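Side-chain contacts in fat acid-binding protein (Eubacterium ventriosum, PDB 3NYI), which binds the fatty acid stearic acid and probably serves as a lipid-binding protein of the DegV family: residues A[32-35]-A[39-42]; A[75-80]-A[85-90]; A[135-140]-A[235-240]; A[181-186]-A[193-198]. All coordinates share one frame; numbering follows the deposited sequence. Where two conformers were deposited one is given.

Interactions 1 and 2 reach the same mixed sheet, one as a hairpin at the sheet, the other as a helix packed on it, while interactions 3 and 4 both involve the second, separate sheet. Interactions 2, 3 and 4 are buried; interaction 1 is partly buried and alone relies on strand-to-strand hydrogen bonds. Chemistry changes with place: phenylalanines, a valine and a cysteine in interaction 2, branched aliphatics with a proline in interaction 4, and a polar helix face over an isoleucine in interaction 3. Interactions 2 and 3 touch through Phe90, Ile135 and Phe138. Tyr39 of interaction 1 and Ile197 of interaction 4 approach the bound stearic acid.

Interaction 1 of 4, residues A[32-35]-A[39-42]; sequences VSFD and YYRD
Val32 and Tyr40 form an antiparallel hydrogen-bonded pair, with Val32 N donating to Tyr40 O at 2.9 Å and Tyr40 N returning a bond to Val32 O at 2.8 Å. The first of these is nearly straight, at 163° about the hydrogen. Val32 O is also approached by Tyr39 CA at 3.3 Å, a CA-H...O contact beside the stronger bond. The pair belongs to a beta hairpin, strands 25-33 and 39-41 joined by a short turn.

The side chains divide between the two faces of the hairpin. On one, Ser33 CB stands directly over the Tyr39 ring, 3.3 Å from its centroid and only 2° off the ring normal, a CH-pi contact with the whole ring beneath the methylene. The Ser33 hydroxyl lies anti to the backbone N (chi1 175°), and OG can thus bond Thr38 O in the connecting turn while CB remains on the ring. On the other face are Val32 and Tyr40. Val32 CG1 comes within 3.7 Å of Tyr40 O, close to the carbonyl that bonds its own backbone. Tyr40 CD2 lies 3.8 Å from Val32 O, and Tyr40 CE2 reaches the edge of the Phe34 ring, 4.3 Å from Phe34 CD2, in a looser apolar contact.

The Tyr39 side chain is about 7 Å from the bound stearic acid. Phe34 makes a cation-pi contact with Arg54, and both Phe34 and Tyr40 rest on Ile46. Strand 64-66 flanks the hairpin, touching Tyr39 through Lys64 and Ser66, while Val32 packs on Ile274 and Val278 of helix 274-280.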
loop_
_atom_site.group_PDB
_atom_site.type_symbol
_atom_site.label_atom_id
_atom_site.label_comp_id
_atom_site.label_asym_id
_atom_site.label_seq_id
_atom_site.Cartn_x
_atom_site.Cartn_y
_atom_site.Cartn_z
ATOM N N VAL A 32 -3.990 -8.709 -12.525
ATOM C CA VAL A 32 -3.696 -10.027 -11.984
ATOM C C VAL A 32 -4.058 -11.113 -13.004
ATOM O O VAL A 32 -4.975 -10.931 -13.808
ATOM C CB VAL A 32 -4.429 -10.259 -10.655
ATOM C CG1 VAL A 32 -5.933 -10.088 -10.832
ATOM C CG2 VAL A 32 -4.107 -11.624 -10.103
ATOM N N SER A 33 -3.309 -12.217 -12.997
ATOM C CA SER A 33 -3.601 -13.358 -13.862
ATOM C C SER A 33 -3.528 -14.639 -13.051
ATOM O O SER A 33 -2.647 -14.799 -12.211
ATOM C CB SER A 33 -2.627 -13.460 -15.040
ATOM O OG SER A 33 -2.868 -14.654 -15.790
ATOM N N PHE A 34 -4.459 -15.549 -13.307
ATOM C CA PHE A 34 -4.463 -16.836 -12.628
ATOM C C PHE A 34 -3.806 -17.940 -13.444
ATOM O O PHE A 34 -3.292 -18.904 -12.886
ATOM C CB PHE A 34 -5.890 -17.205 -12.223
ATOM C CG PHE A 34 -6.520 -16.180 -11.341
ATOM C CD1 PHE A 34 -6.173 -16.105 -10.001
ATOM C CD2 PHE A 34 -7.402 -15.245 -11.858
ATOM C CE1 PHE A 34 -6.722 -15.142 -9.182
ATOM C CE2 PHE A 34 -7.954 -14.275 -11.044
ATOM C CZ PHE A 34 -7.609 -14.221 -9.701
ATOM N N ASP A 35 -3.805 -17.788 -14.763
ATOM C CA ASP A 35 -3.217 -18.802 -15.631
ATOM C C ASP A 35 -1.931 -18.334 -16.297
ATOM O O ASP A 35 -1.272 -19.107 -16.990
ATOM C CB ASP A 35 -4.223 -19.269 -16.693
ATOM C CG ASP A 35 -4.716 -18.137 -17.580
ATOM O OD1 ASP A 35 -4.111 -17.039 -17.571
ATOM O OD2 ASP A 35 -5.714 -18.354 -18.299
ATOM N N TYR A 39 -5.053 -11.606 -18.239
ATOM C CA TYR A 39 -4.932 -10.670 -17.115
ATOM C C TYR A 39 -6.188 -9.824 -16.948
ATOM O O TYR A 39 -6.864 -9.489 -17.930
ATOM C CB TYR A 39 -3.726 -9.750 -17.310
ATOM C CG TYR A 39 -2.407 -10.408 -17.006
ATOM C CD1 TYR A 39 -1.877 -11.366 -17.863
ATOM C CD2 TYR A 39 -1.681 -10.062 -15.864
ATOM C CE1 TYR A 39 -0.657 -11.980 -17.589
ATOM C CE2 TYR A 39 -0.468 -10.672 -15.580
ATOM C CZ TYR A 39 0.038 -11.625 -16.442
ATOM O OH TYR A 39 1.243 -12.232 -16.162
ATOM N N TYR A 40 -6.471 -9.470 -15.696
ATOM C CA TYR A 40 -7.640 -8.686 -15.306
ATOM C C TYR A 40 -7.209 -7.484 -14.490
ATOM O O TYR A 40 -6.505 -7.642 -13.497
ATOM C CB TYR A 40 -8.571 -9.538 -14.437
ATOM C CG TYR A 40 -8.994 -10.803 -15.123
ATOM C CD1 TYR A 40 -9.912 -10.765 -16.168
ATOM C CD2 TYR A 40 -8.465 -12.035 -14.752
ATOM C CE1 TYR A 40 -10.298 -11.908 -16.816
ATOM C CE2 TYR A 40 -8.846 -13.190 -15.402
ATOM C CZ TYR A 40 -9.767 -13.118 -16.431
ATOM O OH TYR A 40 -10.157 -14.250 -17.097
ATOM N N ARG A 41 -7.643 -6.290 -14.904
ATOM C CA ARG A 41 -7.339 -5.070 -14.178
ATOM C C ARG A 41 -7.992 -5.038 -12.802
ATOM O O ARG A 41 -9.204 -5.216 -12.658
ATOM C CB ARG A 41 -7.696 -3.833 -15.004
ATOM C CG ARG A 41 -6.798 -3.651 -16.219
ATOM C CD ARG A 41 -7.360 -2.605 -17.161
ATOM N NE ARG A 41 -8.752 -2.902 -17.461
ATOM C CZ ARG A 41 -9.589 -2.070 -18.072
ATOM N NH1 ARG A 41 -9.179 -0.864 -18.451
ATOM N NH2 ARG A 41 -10.838 -2.452 -18.301
ATOM N N ASP A 42 -7.139 -4.824 -11.803
ATOM C CA ASP A 42 -7.498 -4.792 -10.387
ATOM C C ASP A 42 -8.714 -3.905 -10.136
ATOM O O ASP A 42 -8.698 -2.713 -10.416
ATOM C CB ASP A 42 -6.256 -4.283 -9.615
ATOM C CG ASP A 42 -6.475 -4.138 -8.113
ATOM O OD1 ASP A 42 -7.558 -4.512 -7.603
ATOM O OD2 ASP A 42 -5.522 -3.637 -7.444
#

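Interaction 2 of 4, residues A[75-80]-A[85-90]; sequences DVFRSF and FPVVCF
Phe85 N donates to Phe80 O at 3.2 Å, the one hydrogen bond between the segments; the donor lies 39° out of the carbonyl plane. The same oxygen sits at the edge of the Phe85 ring, in its plane, 3.9 Å from Phe85 CD2.

Apolar contacts run from the loop into the strand. Val87 uses both its methyls: CG2 meets Phe80 CB at 3.7 Å and CG1 meets Phe77 CD1 at 4.0 Å, the Phe77 and Val87 side chains crossing at about a right angle. Phe80 CB also lies 4.2 Å from Phe85 CB.

A sulfur-aromatic contact comes next. The Cys89 sulfur, swung opposite the backbone N by a chi1 of 178°, reaches the edge of the Phe77 ring, in plane and 3.7 Å from Phe77 CZ. Shortening Phe77 to an alanine would probably open a gap beside Val87 CG1 and take the aromatic edge from the Cys89 sulfur.

Phe77 further touches Ile119, and Phe80 touches Val8, both on neighbouring strands. Helix 75-80 runs nearly antiparallel to strand 87-90 (160°): helix 70-81 leads through a short loop into strand 87-91 and packs back on it, as in alpha/beta folds, where helices cover a sheet, here with parallel strands 6-10, 87-91 and 119-123.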
loop_
_atom_site.group_PDB
_atom_site.type_symbol
_atom_site.label_atom_id
_atom_site.label_comp_id
_atom_site.label_asym_id
_atom_site.label_seq_id
_atom_site.Cartn_x
_atom_site.Cartn_y
_atom_site.Cartn_z
ATOM N N ASP A 75 -2.950 7.852 -20.661
ATOM C CA ASP A 75 -4.323 8.278 -20.933
ATOM C C ASP A 75 -4.933 9.068 -19.761
ATOM O O ASP A 75 -5.658 10.043 -19.964
ATOM C CB ASP A 75 -5.200 7.080 -21.306
ATOM C CG ASP A 75 -4.834 6.472 -22.672
ATOM O OD1 ASP A 75 -4.091 7.098 -23.464
ATOM O OD2 ASP A 75 -5.300 5.352 -22.955
ATOM N N VAL A 76 -4.634 8.663 -18.533
ATOM C CA VAL A 76 -5.093 9.425 -17.372
ATOM C C VAL A 76 -4.393 10.784 -17.303
ATOM O O VAL A 76 -5.052 11.825 -17.182
ATOM C CB VAL A 76 -4.887 8.629 -16.065
ATOM C CG1 VAL A 76 -5.204 9.489 -14.840
ATOM C CG2 VAL A 76 -5.745 7.373 -16.089
ATOM N N PHE A 77 -3.063 10.787 -17.397
ATOM C CA PHE A 77 -2.329 12.051 -17.356
ATOM C C PHE A 77 -2.833 13.006 -18.438
ATOM O O PHE A 77 -3.063 14.187 -18.183
ATOM C CB PHE A 77 -0.819 11.842 -17.537
ATOM C CG PHE A 77 -0.164 11.026 -16.443
ATOM C CD1 PHE A 77 -0.836 10.716 -15.270
ATOM C CD2 PHE A 77 1.144 10.585 -16.595
ATOM C CE1 PHE A 77 -0.222 9.965 -14.277
ATOM C CE2 PHE A 77 1.768 9.834 -15.616
ATOM C CZ PHE A 77 1.085 9.526 -14.447
ATOM N N ARG A 78 -3.001 12.480 -19.647
ATOM C CA ARG A 78 -3.401 13.290 -20.791
ATOM C C ARG A 78 -4.756 13.963 -20.588
ATOM O O ARG A 78 -4.911 15.156 -20.848
ATOM C CB ARG A 78 -3.425 12.436 -22.064
ATOM C CG ARG A 78 -2.984 13.179 -23.309
ATOM C CD ARG A 78 -3.160 12.332 -24.559
ATOM N NE ARG A 78 -2.525 11.022 -24.437
ATOM C CZ ARG A 78 -1.283 10.749 -24.828
ATOM N NH1 ARG A 78 -0.524 11.698 -25.369
ATOM N NH2 ARG A 78 -0.800 9.520 -24.680
ATOM N N SER A 79 -5.738 13.204 -20.117
ATOM C CA SER A 79 -7.084 13.744 -19.958
ATOM C C SER A 79 -7.137 14.880 -18.935
ATOM O O SER A 79 -7.852 15.864 -19.131
ATOM C CB SER A 79 -8.078 12.638 -19.593
ATOM O OG SER A 79 -7.892 12.195 -18.259
ATOM N N PHE A 80 -6.382 14.754 -17.847
ATOM C CA PHE A 80 -6.311 15.828 -16.865
ATOM C C PHE A 80 -5.552 17.037 -17.416
ATOM O O PHE A 80 -6.002 18.177 -17.279
ATOM C CB PHE A 80 -5.661 15.344 -15.558
ATOM C CG PHE A 80 -6.519 14.399 -14.760
ATOM C CD1 PHE A 80 -7.868 14.663 -14.556
ATOM C CD2 PHE A 80 -5.973 13.254 -14.191
ATOM C CE1 PHE A 80 -8.664 13.796 -13.812
ATOM C CE2 PHE A 80 -6.764 12.384 -13.444
ATOM C CZ PHE A 80 -8.108 12.657 -13.257
ATOM N N PHE A 85 -5.291 20.814 -15.618
ATOM C CA PHE A 85 -5.031 20.356 -14.252
ATOM C C PHE A 85 -3.585 19.898 -14.077
ATOM O O PHE A 85 -3.075 19.118 -14.889
ATOM C CB PHE A 85 -5.930 19.172 -13.896
ATOM C CG PHE A 85 -7.339 19.541 -13.538
ATOM C CD1 PHE A 85 -7.622 20.166 -12.333
ATOM C CD2 PHE A 85 -8.387 19.214 -14.382
ATOM C CE1 PHE A 85 -8.927 20.490 -11.985
ATOM C CE2 PHE A 85 -9.693 19.530 -14.041
ATOM C CZ PHE A 85 -9.961 20.171 -12.838
ATOM N N PRO A 86 -2.925 20.365 -13.002
ATOM C CA PRO A 86 -1.634 19.796 -12.613
ATOM C C PRO A 86 -1.896 18.402 -12.040
ATOM O O PRO A 86 -2.942 18.183 -11.439
ATOM C CB PRO A 86 -1.144 20.735 -11.496
ATOM C CG PRO A 86 -2.065 21.895 -11.504
ATOM C CD PRO A 86 -3.357 21.429 -12.083
ATOM N N VAL A 87 -0.967 17.475 -12.226
ATOM C CA VAL A 87 -1.181 16.096 -11.797
ATOM C C VAL A 87 -0.120 15.654 -10.799
ATOM O O VAL A 87 1.065 15.920 -10.985
ATOM C CB VAL A 87 -1.147 15.132 -13.017
ATOM C CG1 VAL A 87 -1.148 13.679 -12.544
ATOM C CG2 VAL A 87 -2.309 15.400 -13.949
ATOM N N VAL A 88 -0.542 14.979 -9.733
ATOM C CA VAL A 88 0.404 14.333 -8.839
ATOM C C VAL A 88 0.086 12.855 -8.731
ATOM O O VAL A 88 -1.019 12.478 -8.361
ATOM C CB VAL A 88 0.362 14.937 -7.411
ATOM C CG1 VAL A 88 1.475 14.349 -6.588
ATOM C CG2 VAL A 88 0.497 16.448 -7.479
ATOM N N CYS A 89 1.070 12.015 -9.035
ATOM C CA CYS A 89 0.833 10.583 -9.148
ATOM C C CYS A 89 1.719 9.759 -8.205
ATOM O O CYS A 89 2.942 9.840 -8.288
ATOM C CB CYS A 89 1.068 10.157 -10.602
ATOM S SG CYS A 89 0.858 8.398 -10.898
ATOM N N PHE A 90 1.096 8.967 -7.326
ATOM C CA PHE A 90 1.828 8.099 -6.388
ATOM C C PHE A 90 1.841 6.650 -6.863
ATOM O O PHE A 90 0.841 6.138 -7.355
ATOM C CB PHE A 90 1.173 8.119 -5.006
ATOM C CG PHE A 90 1.203 9.449 -4.340
ATOM C CD1 PHE A 90 2.186 9.741 -3.401
ATOM C CD2 PHE A 90 0.244 10.411 -4.634
ATOM C CE1 PHE A 90 2.219 10.974 -2.772
ATOM C CE2 PHE A 90 0.266 11.646 -4.008
ATOM C CZ PHE A 90 1.257 11.931 -3.076
#

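Interaction 3 of 4, residues A[135-140]-A[235-240]; sequences IDQFVR and NFIVSV
The Arg140 guanidinium carries Ile237 over one face, with Ile237 CG1 4.3 Å above the plane and offset toward the rim, while Asp136 CG lies at its edge, in plane. Ile237 CD1 comes in obliquely, equally close to Arg140 NH1 and NH2, at 4.0 Å from each. The two side chains approach from opposite directions, the arginine extended from CG to NE.

Asp136, one turn earlier in the helix, fixes the guanidinium: Arg140 NE bonds Asp136 OD2 at 2.8 Å in a salt bridge, and Arg140 NH2 adds a weak bond to the same oxygen. The NE bond meets OD2 from 42° out of the carboxylate plane. Arg140 NH2 also forms a salt bridge with Asp265, which itself touches Ile237. Cutting Arg140 back to an alanine would probably leave Asp136 and Asp265 without their shared positive partner and uncover one side of Ile237.

Gln137 adds van der Waals packing, its amide NE2 lying 3.6 Å from Ile237 CG1. A bend at chi2 (-64°) brings the amide round to the strand, and its OE1 accepts from Tyr293 N.

Helix 128-143 also packs through Phe138, edge-to-face, on Phe90 of the other sheet. Between Phe90 and Ile237 the helix bridges the two sheets, a polar face over one strand isoleucine joining it to the second, consistent with the two-lobed alpha/beta architecture of DegV proteins.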
loop_
_atom_site.group_PDB
_atom_site.type_symbol
_atom_site.label_atom_id
_atom_site.label_comp_id
_atom_site.label_asym_id
_atom_site.label_seq_id
_atom_site.Cartn_x
_atom_site.Cartn_y
_atom_site.Cartn_z
ATOM N N ILE A 135 -0.746 9.129 0.764
ATOM C CA ILE A 135 -1.642 9.878 -0.085
ATOM C C ILE A 135 -2.556 10.757 0.759
ATOM O O ILE A 135 -2.764 11.931 0.467
ATOM C CB ILE A 135 -2.478 8.941 -0.962
ATOM C CG1 ILE A 135 -1.575 8.311 -2.024
ATOM C CG2 ILE A 135 -3.582 9.717 -1.621
ATOM C CD1 ILE A 135 -2.189 7.043 -2.700
ATOM N N ASP A 136 -3.084 10.178 1.822
ATOM C CA ASP A 136 -3.960 10.925 2.720
ATOM C C ASP A 136 -3.265 12.119 3.396
ATOM O O ASP A 136 -3.871 13.173 3.565
ATOM C CB ASP A 136 -4.599 9.993 3.757
ATOM C CG ASP A 136 -5.614 10.711 4.631
ATOM O OD1 ASP A 136 -6.598 11.256 4.079
ATOM O OD2 ASP A 136 -5.395 10.753 5.859
ATOM N N GLN A 137 -1.996 11.978 3.764
ATOM C CA GLN A 137 -1.278 13.140 4.291
ATOM C C GLN A 137 -1.215 14.225 3.217
ATOM O O GLN A 137 -1.399 15.397 3.505
ATOM C CB GLN A 137 0.125 12.774 4.775
ATOM C CG GLN A 137 0.142 12.015 6.100
ATOM C CD GLN A 137 -0.408 12.856 7.252
ATOM O OE1 GLN A 137 0.018 13.988 7.452
ATOM N NE2 GLN A 137 -1.368 12.305 7.996
ATOM N N PHE A 138 -0.982 13.826 1.967
ATOM C CA PHE A 138 -0.921 14.782 0.870
ATOM C C PHE A 138 -2.279 15.444 0.648
ATOM O O PHE A 138 -2.363 16.656 0.481
ATOM C CB PHE A 138 -0.456 14.094 -0.431
ATOM C CG PHE A 138 0.204 15.034 -1.388
ATOM C CD1 PHE A 138 1.539 15.373 -1.225
ATOM C CD2 PHE A 138 -0.514 15.605 -2.431
ATOM C CE1 PHE A 138 2.154 16.259 -2.082
ATOM C CE2 PHE A 138 0.095 16.492 -3.301
ATOM C CZ PHE A 138 1.431 16.819 -3.128
ATOM N N VAL A 139 -3.339 14.638 0.640
ATOM C CA VAL A 139 -4.701 15.160 0.525
ATOM C C VAL A 139 -4.992 16.162 1.646
ATOM O O VAL A 139 -5.559 17.232 1.405
ATOM C CB VAL A 139 -5.754 14.031 0.548
ATOM C CG1 VAL A 139 -7.162 14.608 0.752
ATOM C CG2 VAL A 139 -5.672 13.195 -0.736
ATOM N N ARG A 140 -4.587 15.816 2.861
ATOM C CA ARG A 140 -4.750 16.717 4.011
ATOM C C ARG A 140 -4.037 18.053 3.809
ATOM O O ARG A 140 -4.625 19.120 4.015
ATOM C CB ARG A 140 -4.246 16.064 5.291
ATOM C CG ARG A 140 -5.078 14.900 5.783
ATOM C CD ARG A 140 -4.397 14.229 6.967
ATOM N NE ARG A 140 -5.126 13.044 7.410
ATOM C CZ ARG A 140 -5.481 12.825 8.672
ATOM N NH1 ARG A 140 -5.164 13.708 9.618
ATOM N NH2 ARG A 140 -6.148 11.724 8.987
ATOM N N ASN A 235 2.121 11.708 17.745
ATOM C CA ASN A 235 2.428 12.388 16.498
ATOM C C ASN A 235 2.178 11.548 15.250
ATOM O O ASN A 235 2.526 11.976 14.159
ATOM C CB ASN A 235 3.852 12.943 16.517
ATOM C CG ASN A 235 4.017 14.093 17.523
ATOM O OD1 ASN A 235 3.038 14.737 17.935
ATOM N ND2 ASN A 235 5.251 14.354 17.914
ATOM N N PHE A 236 1.563 10.381 15.423
ATOM C CA PHE A 236 1.304 9.455 14.298
ATOM C C PHE A 236 -0.177 9.207 14.020
ATOM O O PHE A 236 -1.008 9.262 14.927
ATOM C CB PHE A 236 1.975 8.097 14.553
ATOM C CG PHE A 236 3.458 8.122 14.379
ATOM C CD1 PHE A 236 4.040 7.640 13.222
ATOM C CD2 PHE A 236 4.277 8.646 15.381
ATOM C CE1 PHE A 236 5.426 7.682 13.049
ATOM C CE2 PHE A 236 5.660 8.675 15.223
ATOM C CZ PHE A 236 6.231 8.210 14.061
ATOM N N ILE A 237 -0.484 8.951 12.751
ATOM C CA ILE A 237 -1.766 8.404 12.314
ATOM C C ILE A 237 -1.633 6.884 12.254
ATOM O O ILE A 237 -0.615 6.376 11.817
ATOM C CB ILE A 237 -2.092 8.896 10.883
ATOM C CG1 ILE A 237 -2.277 10.415 10.880
ATOM C CG2 ILE A 237 -3.327 8.178 10.324
ATOM C CD1 ILE A 237 -3.404 10.894 11.796
ATOM N N VAL A 238 -2.650 6.150 12.688
ATOM C CA VAL A 238 -2.570 4.693 12.680
ATOM C C VAL A 238 -3.799 4.092 11.980
ATOM O O VAL A 238 -4.934 4.491 12.261
ATOM C CB VAL A 238 -2.450 4.141 14.111
ATOM C CG1 VAL A 238 -2.274 2.643 14.096
ATOM C CG2 VAL A 238 -1.289 4.806 14.843
ATOM N N SER A 239 -3.572 3.178 11.036
ATOM C CA SER A 239 -4.676 2.478 10.360
ATOM C C SER A 239 -4.370 0.996 10.230
ATOM O O SER A 239 -3.207 0.588 10.321
ATOM C CB SER A 239 -4.959 3.058 8.972
ATOM O OG SER A 239 -5.430 4.394 9.057
ATOM N N VAL A 240 -5.413 0.198 10.004
ATOM C CA VAL A 240 -5.279 -1.258 9.929
ATOM C C VAL A 240 -5.579 -1.781 8.517
ATOM O O VAL A 240 -6.415 -1.214 7.801
ATOM C CB VAL A 240 -6.211 -1.964 10.966
ATOM C CG1 VAL A 240 -6.433 -3.417 10.604
ATOM C CG2 VAL A 240 -5.641 -1.837 12.395
#

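Interaction 4 of 4, residues A[181-186]-A[193-198]; sequences GKVATA and VKPVII
Val183 meets strand 194-200 through both methyls. CG1 rests on the Pro195 ring, 3.8 Å from Pro195 CB and 3.9 Å from Pro195 CG, and CG2 lies 3.9 Å from Ile197 CG2. Ile197 CD1, at the end of the other branch, is 4.2 Å from Val183 CG1. Val183 crosses each of these side chains at about a right angle. Having CG1 anti to the backbone N (chi1 173°) turns that methyl to the proline and CG2 to the isoleucine.

The arrangement is a loop folded back over one face of strand 194-200, which is antiparallel to its neighbours 163-167 and 203-210 in the mixed second sheet. The side chain of Ile197 is about 6 Å from the bound stearic acid, which places the contact near the lipid site.

Further out, Leu171 touches both Val183 and Pro195, while Leu206 and Ile204 of the adjacent strand 203-210 touch Pro195 and Ile197 respectively. The loop is shaped by a bond of 3.1 Å from Ala184 N to Gly181 O, and Val183 O bonds Thr188 OG1. Across to strand 163-167, Pro195 O bonds Thr167 OG1, and Val196, pointing away from the loop, packs on Ser219 and Val220 of helix 213-231.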
loop_
_atom_site.group_PDB
_atom_site.type_symbol
_atom_site.label_atom_id
_atom_site.label_comp_id
_atom_site.label_asym_id
_atom_site.label_seq_id
_atom_site.Cartn_x
_atom_site.Cartn_y
_atom_site.Cartn_z
ATOM N N GLY A 181 12.675 -11.145 -0.375
ATOM C CA GLY A 181 13.901 -10.514 0.072
ATOM C C GLY A 181 14.406 -10.960 1.437
ATOM O O GLY A 181 14.579 -12.158 1.712
ATOM N N LYS A 182 14.630 -9.985 2.307
ATOM C CA LYS A 182 15.242 -10.252 3.615
ATOM C C LYS A 182 14.360 -11.029 4.601
ATOM O O LYS A 182 14.815 -11.436 5.679
ATOM C CB LYS A 182 15.726 -8.942 4.244
ATOM C CG LYS A 182 16.976 -8.389 3.578
ATOM C CD LYS A 182 17.336 -7.015 4.117
ATOM C CE LYS A 182 18.618 -6.491 3.470
ATOM N NZ LYS A 182 18.480 -6.300 1.995
ATOM N N VAL A 183 13.098 -11.227 4.246
ATOM C CA VAL A 183 12.216 -12.028 5.090
ATOM C C VAL A 183 12.550 -13.529 4.971
ATOM O O VAL A 183 12.180 -14.322 5.835
ATOM C CB VAL A 183 10.738 -11.744 4.762
ATOM C CG1 VAL A 183 9.807 -12.697 5.504
ATOM C CG2 VAL A 183 10.410 -10.279 5.093
ATOM N N ALA A 184 13.256 -13.919 3.909
ATOM C CA ALA A 184 13.712 -15.312 3.789
ATOM C C ALA A 184 15.006 -15.514 4.570
ATOM O O ALA A 184 16.053 -14.989 4.195
ATOM C CB ALA A 184 13.900 -15.722 2.320
ATOM N N THR A 185 14.929 -16.259 5.667
ATOM C CA THR A 185 16.123 -16.582 6.444
ATOM C C THR A 185 16.061 -18.042 6.880
ATOM O O THR A 185 15.068 -18.725 6.635
ATOM C CB THR A 185 16.300 -15.655 7.685
ATOM O OG1 THR A 185 15.417 -16.059 8.737
ATOM C CG2 THR A 185 16.028 -14.196 7.329
ATOM N N ALA A 186 17.120 -18.522 7.519
ATOM C CA ALA A 186 17.136 -19.900 7.981
ATOM C C ALA A 186 15.961 -20.123 8.926
ATOM O O ALA A 186 15.222 -21.097 8.789
ATOM C CB ALA A 186 18.452 -20.220 8.666
ATOM N N VAL A 193 6.654 -22.092 10.658
ATOM C CA VAL A 193 6.952 -20.724 11.079
ATOM C C VAL A 193 6.369 -19.670 10.141
ATOM O O VAL A 193 6.315 -19.860 8.925
ATOM C CB VAL A 193 8.472 -20.498 11.252
ATOM C CG1 VAL A 193 8.749 -19.112 11.827
ATOM C CG2 VAL A 193 9.066 -21.572 12.161
ATOM N N LYS A 194 5.903 -18.570 10.729
ATOM C CA LYS A 194 5.492 -17.390 9.975
ATOM C C LYS A 194 6.253 -16.187 10.506
ATOM O O LYS A 194 6.619 -16.136 11.688
ATOM C CB LYS A 194 3.981 -17.130 10.071
ATOM C CG LYS A 194 3.092 -18.261 9.541
ATOM C CD LYS A 194 2.860 -19.291 10.633
ATOM C CE LYS A 194 1.848 -20.351 10.227
ATOM N NZ LYS A 194 1.697 -21.357 11.317
ATOM N N PRO A 195 6.510 -15.219 9.625
ATOM C CA PRO A 195 7.246 -14.002 9.983
ATOM C C PRO A 195 6.357 -12.896 10.521
ATOM O O PRO A 195 5.180 -12.791 10.170
ATOM C CB PRO A 195 7.835 -13.561 8.645
ATOM C CG PRO A 195 6.781 -14.003 7.630
ATOM C CD PRO A 195 6.262 -15.324 8.173
ATOM N N VAL A 196 6.927 -12.089 11.412
ATOM C CA VAL A 196 6.393 -10.769 11.666
ATOM C C VAL A 196 7.252 -9.899 10.766
ATOM O O VAL A 196 8.483 -9.977 10.813
ATOM C CB VAL A 196 6.611 -10.330 13.119
ATOM C CG1 VAL A 196 6.200 -8.868 13.293
ATOM C CG2 VAL A 196 5.843 -11.237 14.082
ATOM N N ILE A 197 6.611 -9.083 9.942
ATOM C CA ILE A 197 7.324 -8.353 8.905
ATOM C C ILE A 197 7.189 -6.854 9.122
ATOM O O ILE A 197 6.146 -6.371 9.552
ATOM C CB ILE A 197 6.769 -8.727 7.489
ATOM C CG1 ILE A 197 6.845 -10.244 7.269
ATOM C CG2 ILE A 197 7.517 -7.957 6.368
ATOM C CD1 ILE A 197 6.162 -10.710 5.975
ATOM N N ILE A 198 8.246 -6.116 8.801
ATOM C CA ILE A 198 8.210 -4.673 8.884
ATOM C C ILE A 198 8.513 -4.100 7.521
ATOM O O ILE A 198 9.513 -4.471 6.914
ATOM C CB ILE A 198 9.286 -4.125 9.867
ATOM C CG1 ILE A 198 9.085 -4.700 11.264
ATOM C CG2 ILE A 198 9.244 -2.597 9.876
ATOM C CD1 ILE A 198 10.184 -4.313 12.264
#